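Local coordinates for protein ORF 37 (PDB 3FHD) that cuts single- and double-stranded DNA as an endonuclease and exonuclease, helping to process branched viral DNA intermediates and so promote production of packaged unit-length genomes, at residues 262-268 / 422-428; 356-360 / 463-467. All coordinates share one frame; numbering follows the deposited sequence.

Contact 1. Residues 262-268 / 422-428; sequences CKVYEIK and PKYYIAT. With MG (magnesium ion), chain E.
The Tyr265 and Tyr425 rings form an offset stack, centroids 4.8 Å apart and planes 23° from parallel, with CD2 of Tyr425 over one face of Tyr265 toward its rim. CB of Lys263 and the backbone O of Val264 lie near the plane of the Tyr425 ring, at its edge. The Lys263 chain runs on past CE2 and bends at its last torsion (chi4 -58°), which turns NZ onto Tyr425 OH at 2.7 Å; the hydroxyl of Tyr265 goes instead to His218. On the other face of the sheet CB of Val264 packs obliquely on the Tyr424 ring, 3.6 Å from CD1, and Tyr424 OH reaches Glu407.

Six backbone hydrogen bonds join the strands in parallel, from Lys423 N on Cys262 O to Lys268 N on Ala427 O. These are neighbouring strands in the core sheet of a PD-(D/E)XK nuclease, and Glu266-Ile267-Lys268 fits the E-X-K part of that signature. Glu266 OE2 and Ile267 O each bind magnesium at 2.4 Å, and Asp243 adds a third ligand. A bend at chi2 (54°) carries the Glu266 carboxylate away from Ile426 to the metal. Lys268 NZ meets OE2 from above the carboxylate plane at 2.9 Å, in a salt bridge, and also bonds to Gln398, while Gln402 holds OE1.

Contact 2. Residues 356-360 / 463-467; sequences HNSTT and PVYFP
Asn357 and Thr360 carry the polar part of this contact, both to Tyr465. With CG opposite the carbonyl carbon about the first torsion (chi1 -72°), the side-chain amide of Asn357 is brought up to the Tyr465 backbone and pairs with both its polar atoms: OD1 accepts from Tyr465 N at 2.8 Å, in the carbonyl plane and on a lone pair, with an N-H...O angle of 169°. ND2 gives a hydrogen to Tyr465 O at 3.0 Å, nearly as straight, leaving along the Asn357 amide plane but reaching the acceptor from 29° off its carbonyl plane. Two such bonds fix the rotation of the amide, and ND2 also serves Cys353 O in the helix before it. A third direct bond joins two hydroxyls: Thr360 OG1 and Tyr465 OH lie 2.7 Å apart, the two side chains crossing at about a right angle.

One water adds to this. It donates to Asn357 OD1 at 3.1 Å and, weakly, to Pro463 O, sitting at the edge of the Tyr465 ring and in its plane.

The remaining touches are van der Waals. His356 O lies 3.3 Å from CD2 of Tyr465, obliquely to the ring. Pro463 CG packs on Thr360, 3.8 Å from its CB. At the other end the His356 ring slides past Pro467, whose CG is 3.8 Å from ND1; that nitrogen is hydrogen-bonded to Glu352 O.

Here an asparagine side chain does for Tyr465 what a strand backbone would, just beyond strand 455-464, joining the loop between helix 348-355 and strand 362-367 to the chain that enters helix 468-489.

How the contacts relate
Contact 1 lies in the buried core and contact 2, about 13 Å away between centres, in a partly buried outer region, yet both reach one mixed sheet. Strand 423-432 of contact 1 runs beside strand 455-464, whose last residues and the loop that follows form one side of contact 2. They meet directly: Tyr424 O and Val464 N are probably hydrogen-bonded, and Tyr425 packs on Pro463. Regular main-chain bonding dominates 262-268/422-428, with charged groups gathered at the metal; 356-360/463-467 relies on side-chain amide and hydroxyl groups and a water. Only the first holds magnesium ligands, the side chain of Val464 in the second being about 12 Å from the ion.

Contact 1. Residues 262-268 / 422-428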
loop_
_atom_site.group_PDB
_atom_site.type_symbol
_atom_site.label_atom_id
_atom_site.label_comp_id
_atom_site.label_asym_id
_atom_site.label_seq_id
_atom_site.Cartn_x
_atom_site.Cartn_y
_atom_site.Cartn_z
ATOM N N CYS A 262 -4.612 9.161 13.462
ATOM C CA CYS A 262 -4.252 9.590 12.102
ATOM C C CYS A 262 -5.348 9.147 11.117
ATOM O O CYS A 262 -6.210 8.335 11.463
ATOM C CB CYS A 262 -2.890 9.023 11.713
ATOM S SG CYS A 262 -2.844 7.261 11.715
ATOM N N LYS A 263 -5.346 9.716 9.913
ATOM C CA LYS A 263 -6.304 9.337 8.882
ATOM C C LYS A 263 -5.501 8.778 7.716
ATOM O O LYS A 263 -4.617 9.442 7.200
ATOM C CB LYS A 263 -7.145 10.523 8.430
ATOM C CG LYS A 263 -8.145 11.054 9.488
ATOM C CD LYS A 263 -8.999 12.191 8.916
ATOM C CE LYS A 263 -10.113 12.639 9.874
ATOM N NZ LYS A 263 -11.018 11.498 10.226
ATOM N N VAL A 264 -5.778 7.547 7.340
ATOM C CA VAL A 264 -4.958 6.895 6.296
ATOM C C VAL A 264 -5.769 6.770 4.993
ATOM O O VAL A 264 -6.890 6.245 5.010
ATOM C CB VAL A 264 -4.369 5.524 6.797
ATOM C CG1 VAL A 264 -3.585 4.822 5.681
ATOM C CG2 VAL A 264 -3.497 5.750 8.064
ATOM N N TYR A 265 -5.192 7.196 3.852
ATOM C CA TYR A 265 -5.899 7.121 2.555
ATOM C C TYR A 265 -5.176 6.270 1.488
ATOM O O TYR A 265 -3.968 6.446 1.259
ATOM C CB TYR A 265 -6.132 8.524 1.945
ATOM C CG TYR A 265 -6.916 9.529 2.771
ATOM C CD1 TYR A 265 -8.181 9.958 2.367
ATOM C CD2 TYR A 265 -6.363 10.100 3.932
ATOM C CE1 TYR A 265 -8.891 10.909 3.127
ATOM C CE2 TYR A 265 -7.050 11.051 4.675
ATOM C CZ TYR A 265 -8.311 11.448 4.274
ATOM O OH TYR A 265 -9.001 12.369 5.024
ATOM N N GLU A 266 -5.902 5.317 0.904
ATOM C CA GLU A 266 -5.466 4.600 -0.274
ATOM C C GLU A 266 -6.061 5.326 -1.515
ATOM O O GLU A 266 -7.260 5.472 -1.611
ATOM C CB GLU A 266 -5.930 3.146 -0.196
ATOM C CG GLU A 266 -5.685 2.306 -1.442
ATOM C CD GLU A 266 -4.224 2.302 -1.936
ATOM O OE1 GLU A 266 -3.242 2.211 -1.137
ATOM O OE2 GLU A 266 -4.065 2.336 -3.165
ATOM N N ILE A 267 -5.207 5.749 -2.438
ATOM C CA ILE A 267 -5.640 6.581 -3.577
ATOM C C ILE A 267 -5.844 5.708 -4.823
ATOM O O ILE A 267 -5.004 4.877 -5.115
ATOM C CB ILE A 267 -4.614 7.720 -3.831
ATOM C CG1 ILE A 267 -4.695 8.757 -2.713
ATOM C CG2 ILE A 267 -4.807 8.385 -5.245
ATOM C CD1 ILE A 267 -3.468 9.596 -2.566
ATOM N N LYS A 268 -6.983 5.855 -5.521
ATOM C CA LYS A 268 -7.229 5.152 -6.808
ATOM C C LYS A 268 -7.677 6.188 -7.852
ATOM O O LYS A 268 -8.291 7.178 -7.486
ATOM C CB LYS A 268 -8.356 4.105 -6.671
ATOM C CG LYS A 268 -8.107 3.034 -5.606
ATOM C CD LYS A 268 -6.881 2.204 -6.008
ATOM C CE LYS A 268 -6.532 1.210 -4.908
ATOM N NZ LYS A 268 -5.220 0.573 -5.156
ATOM N N PRO A 422 -6.893 4.692 14.400
ATOM C CA PRO A 422 -6.886 5.432 13.134
ATOM C C PRO A 422 -8.147 5.161 12.299
ATOM O O PRO A 422 -8.865 4.189 12.556
ATOM C CB PRO A 422 -5.635 4.909 12.438
ATOM C CG PRO A 422 -4.765 4.392 13.588
ATOM C CD PRO A 422 -5.761 3.767 14.515
ATOM N N LYS A 423 -8.440 6.067 11.364
ATOM C CA LYS A 423 -9.514 5.890 10.390
ATOM C C LYS A 423 -8.937 5.742 8.974
ATOM O O LYS A 423 -7.918 6.365 8.658
ATOM C CB LYS A 423 -10.505 7.068 10.462
ATOM C CG LYS A 423 -11.097 7.292 11.831
ATOM C CD LYS A 423 -12.209 6.302 12.155
ATOM C CE LYS A 423 -12.816 6.560 13.541
ATOM N NZ LYS A 423 -11.874 6.254 14.703
ATOM N N TYR A 424 -9.591 4.907 8.161
ATOM C CA TYR A 424 -9.122 4.491 6.809
ATOM C C TYR A 424 -10.115 4.901 5.740
ATOM O O TYR A 424 -11.342 4.917 5.976
ATOM C CB TYR A 424 -8.854 2.975 6.751
ATOM C CG TYR A 424 -7.886 2.575 7.828
ATOM C CD1 TYR A 424 -6.495 2.731 7.643
ATOM C CD2 TYR A 424 -8.367 2.141 9.081
ATOM C CE1 TYR A 424 -5.617 2.422 8.691
ATOM C CE2 TYR A 424 -7.490 1.821 10.121
ATOM C CZ TYR A 424 -6.132 1.977 9.929
ATOM O OH TYR A 424 -5.290 1.645 10.977
ATOM N N TYR A 425 -9.588 5.249 4.572
ATOM C CA TYR A 425 -10.405 5.743 3.453
ATOM C C TYR A 425 -9.831 5.297 2.124
ATOM O O TYR A 425 -8.612 5.084 1.982
ATOM C CB TYR A 425 -10.438 7.276 3.439
ATOM C CG TYR A 425 -10.866 7.915 4.754
ATOM C CD1 TYR A 425 -12.212 8.171 5.035
ATOM C CD2 TYR A 425 -9.916 8.243 5.707
ATOM C CE1 TYR A 425 -12.595 8.761 6.265
ATOM C CE2 TYR A 425 -10.263 8.818 6.910
ATOM C CZ TYR A 425 -11.600 9.079 7.194
ATOM O OH TYR A 425 -11.894 9.648 8.413
ATOM N N ILE A 426 -10.721 5.151 1.141
ATOM C CA ILE A 426 -10.294 5.102 -0.241
ATOM C C ILE A 426 -10.640 6.454 -0.852
ATOM O O ILE A 426 -11.790 6.904 -0.774
ATOM C CB ILE A 426 -10.957 3.971 -1.015
ATOM C CG1 ILE A 426 -10.497 2.609 -0.462
ATOM C CG2 ILE A 426 -10.646 4.084 -2.526
ATOM C CD1 ILE A 426 -11.475 1.453 -0.804
ATOM N N ALA A 427 -9.619 7.094 -1.437
ATOM C CA ALA A 427 -9.773 8.379 -2.122
ATOM C C ALA A 427 -9.719 8.146 -3.636
ATOM O O ALA A 427 -8.675 7.819 -4.167
ATOM C CB ALA A 427 -8.684 9.322 -1.709
ATOM N N THR A 428 -10.846 8.373 -4.311
ATOM C CA THR A 428 -10.988 8.081 -5.724
ATOM C C THR A 428 -11.001 9.390 -6.492
ATOM O O THR A 428 -11.864 10.229 -6.234
ATOM C CB THR A 428 -12.320 7.342 -5.995
ATOM O OG1 THR A 428 -12.304 6.048 -5.371
ATOM C CG2 THR A 428 -12.518 7.133 -7.476
HETATM MG MG MG E . -2.947 3.754 -4.714
#

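Contact 2. Residues 356-360 / 463-467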
loop_
_atom_site.group_PDB
_atom_site.type_symbol
_atom_site.label_atom_id
_atom_site.label_comp_id
_atom_site.label_asym_id
_atom_site.label_seq_id
_atom_site.Cartn_x
_atom_site.Cartn_y
_atom_site.Cartn_z
ATOM N N HIS A 356 -20.636 -3.574 9.191
ATOM C CA HIS A 356 -19.767 -2.499 9.657
ATOM C C HIS A 356 -19.386 -1.477 8.589
ATOM O O HIS A 356 -18.656 -0.516 8.887
ATOM C CB HIS A 356 -18.512 -3.106 10.289
ATOM C CG HIS A 356 -18.789 -3.692 11.635
ATOM N ND1 HIS A 356 -19.312 -4.957 11.797
ATOM C CD2 HIS A 356 -18.718 -3.149 12.871
ATOM C CE1 HIS A 356 -19.508 -5.186 13.085
ATOM N NE2 HIS A 356 -19.165 -4.101 13.757
ATOM N N ASN A 357 -19.876 -1.692 7.363
ATOM C CA ASN A 357 -19.594 -0.790 6.242
ATOM C C ASN A 357 -20.865 -0.400 5.490
ATOM O O ASN A 357 -20.931 -0.480 4.260
ATOM C CB ASN A 357 -18.559 -1.386 5.282
ATOM C CG ASN A 357 -17.166 -1.409 5.872
ATOM O OD1 ASN A 357 -16.476 -0.379 5.922
ATOM N ND2 ASN A 357 -16.754 -2.578 6.355
ATOM N N SER A 358 -21.875 0.020 6.238
ATOM C CA SER A 358 -23.131 0.420 5.618
ATOM C C SER A 358 -23.828 1.575 6.343
ATOM O O SER A 358 -25.030 1.742 6.196
ATOM C CB SER A 358 -24.055 -0.797 5.439
ATOM O OG SER A 358 -24.182 -1.515 6.656
ATOM N N THR A 359 -23.054 2.388 7.077
ATOM C CA THR A 359 -23.568 3.543 7.855
ATOM C C THR A 359 -22.955 4.910 7.479
ATOM O O THR A 359 -23.688 5.828 7.089
ATOM C CB THR A 359 -23.396 3.315 9.383
ATOM O OG1 THR A 359 -24.026 2.086 9.759
ATOM C CG2 THR A 359 -24.028 4.462 10.208
ATOM N N THR A 360 -21.629 5.048 7.621
ATOM C CA THR A 360 -20.932 6.309 7.305
ATOM C C THR A 360 -20.844 6.498 5.801
ATOM O O THR A 360 -20.226 5.683 5.098
ATOM C CB THR A 360 -19.487 6.347 7.868
ATOM O OG1 THR A 360 -19.450 5.735 9.161
ATOM C CG2 THR A 360 -18.959 7.790 7.954
ATOM N N PRO A 463 -15.088 5.935 3.567
ATOM C CA PRO A 463 -14.579 5.264 4.778
ATOM C C PRO A 463 -14.532 3.730 4.637
ATOM O O PRO A 463 -15.318 3.140 3.864
ATOM C CB PRO A 463 -15.583 5.682 5.876
ATOM C CG PRO A 463 -16.781 6.093 5.178
ATOM C CD PRO A 463 -16.358 6.639 3.833
ATOM N N VAL A 464 -13.599 3.095 5.346
ATOM C CA VAL A 464 -13.497 1.634 5.385
ATOM C C VAL A 464 -13.274 1.219 6.856
ATOM O O VAL A 464 -12.368 1.712 7.500
ATOM C CB VAL A 464 -12.306 1.068 4.526
ATOM C CG1 VAL A 464 -12.453 -0.468 4.379
ATOM C CG2 VAL A 464 -12.241 1.704 3.108
ATOM N N TYR A 465 -14.131 0.335 7.363
ATOM C CA TYR A 465 -14.032 -0.196 8.732
ATOM C C TYR A 465 -13.733 -1.695 8.702
ATOM O O TYR A 465 -14.168 -2.380 7.774
ATOM C CB TYR A 465 -15.319 0.092 9.516
ATOM C CG TYR A 465 -15.710 1.567 9.545
ATOM C CD1 TYR A 465 -15.203 2.428 10.516
ATOM C CD2 TYR A 465 -16.580 2.093 8.592
ATOM C CE1 TYR A 465 -15.572 3.793 10.534
ATOM C CE2 TYR A 465 -16.935 3.438 8.589
ATOM C CZ TYR A 465 -16.432 4.283 9.565
ATOM O OH TYR A 465 -16.809 5.622 9.574
ATOM N N PHE A 466 -12.995 -2.195 9.710
ATOM C CA PHE A 466 -12.536 -3.603 9.752
ATOM C C PHE A 466 -12.862 -4.301 11.084
ATOM O O PHE A 466 -12.172 -4.072 12.102
ATOM C CB PHE A 466 -11.029 -3.732 9.454
ATOM C CG PHE A 466 -10.599 -3.048 8.193
ATOM C CD1 PHE A 466 -10.874 -3.617 6.957
ATOM C CD2 PHE A 466 -9.943 -1.815 8.250
ATOM C CE1 PHE A 466 -10.500 -2.947 5.787
ATOM C CE2 PHE A 466 -9.558 -1.154 7.101
ATOM C CZ PHE A 466 -9.857 -1.707 5.869
ATOM N N PRO A 467 -13.893 -5.179 11.083
ATOM C CA PRO A 467 -14.214 -5.950 12.293
ATOM C C PRO A 467 -13.000 -6.793 12.701
ATOM O O PRO A 467 -12.260 -7.260 11.832
ATOM C CB PRO A 467 -15.387 -6.843 11.858
ATOM C CG PRO A 467 -15.907 -6.242 10.579
ATOM C CD PRO A 467 -14.740 -5.559 9.935
HETATM O O HOH W 1 -18.073 2.270 5.626
#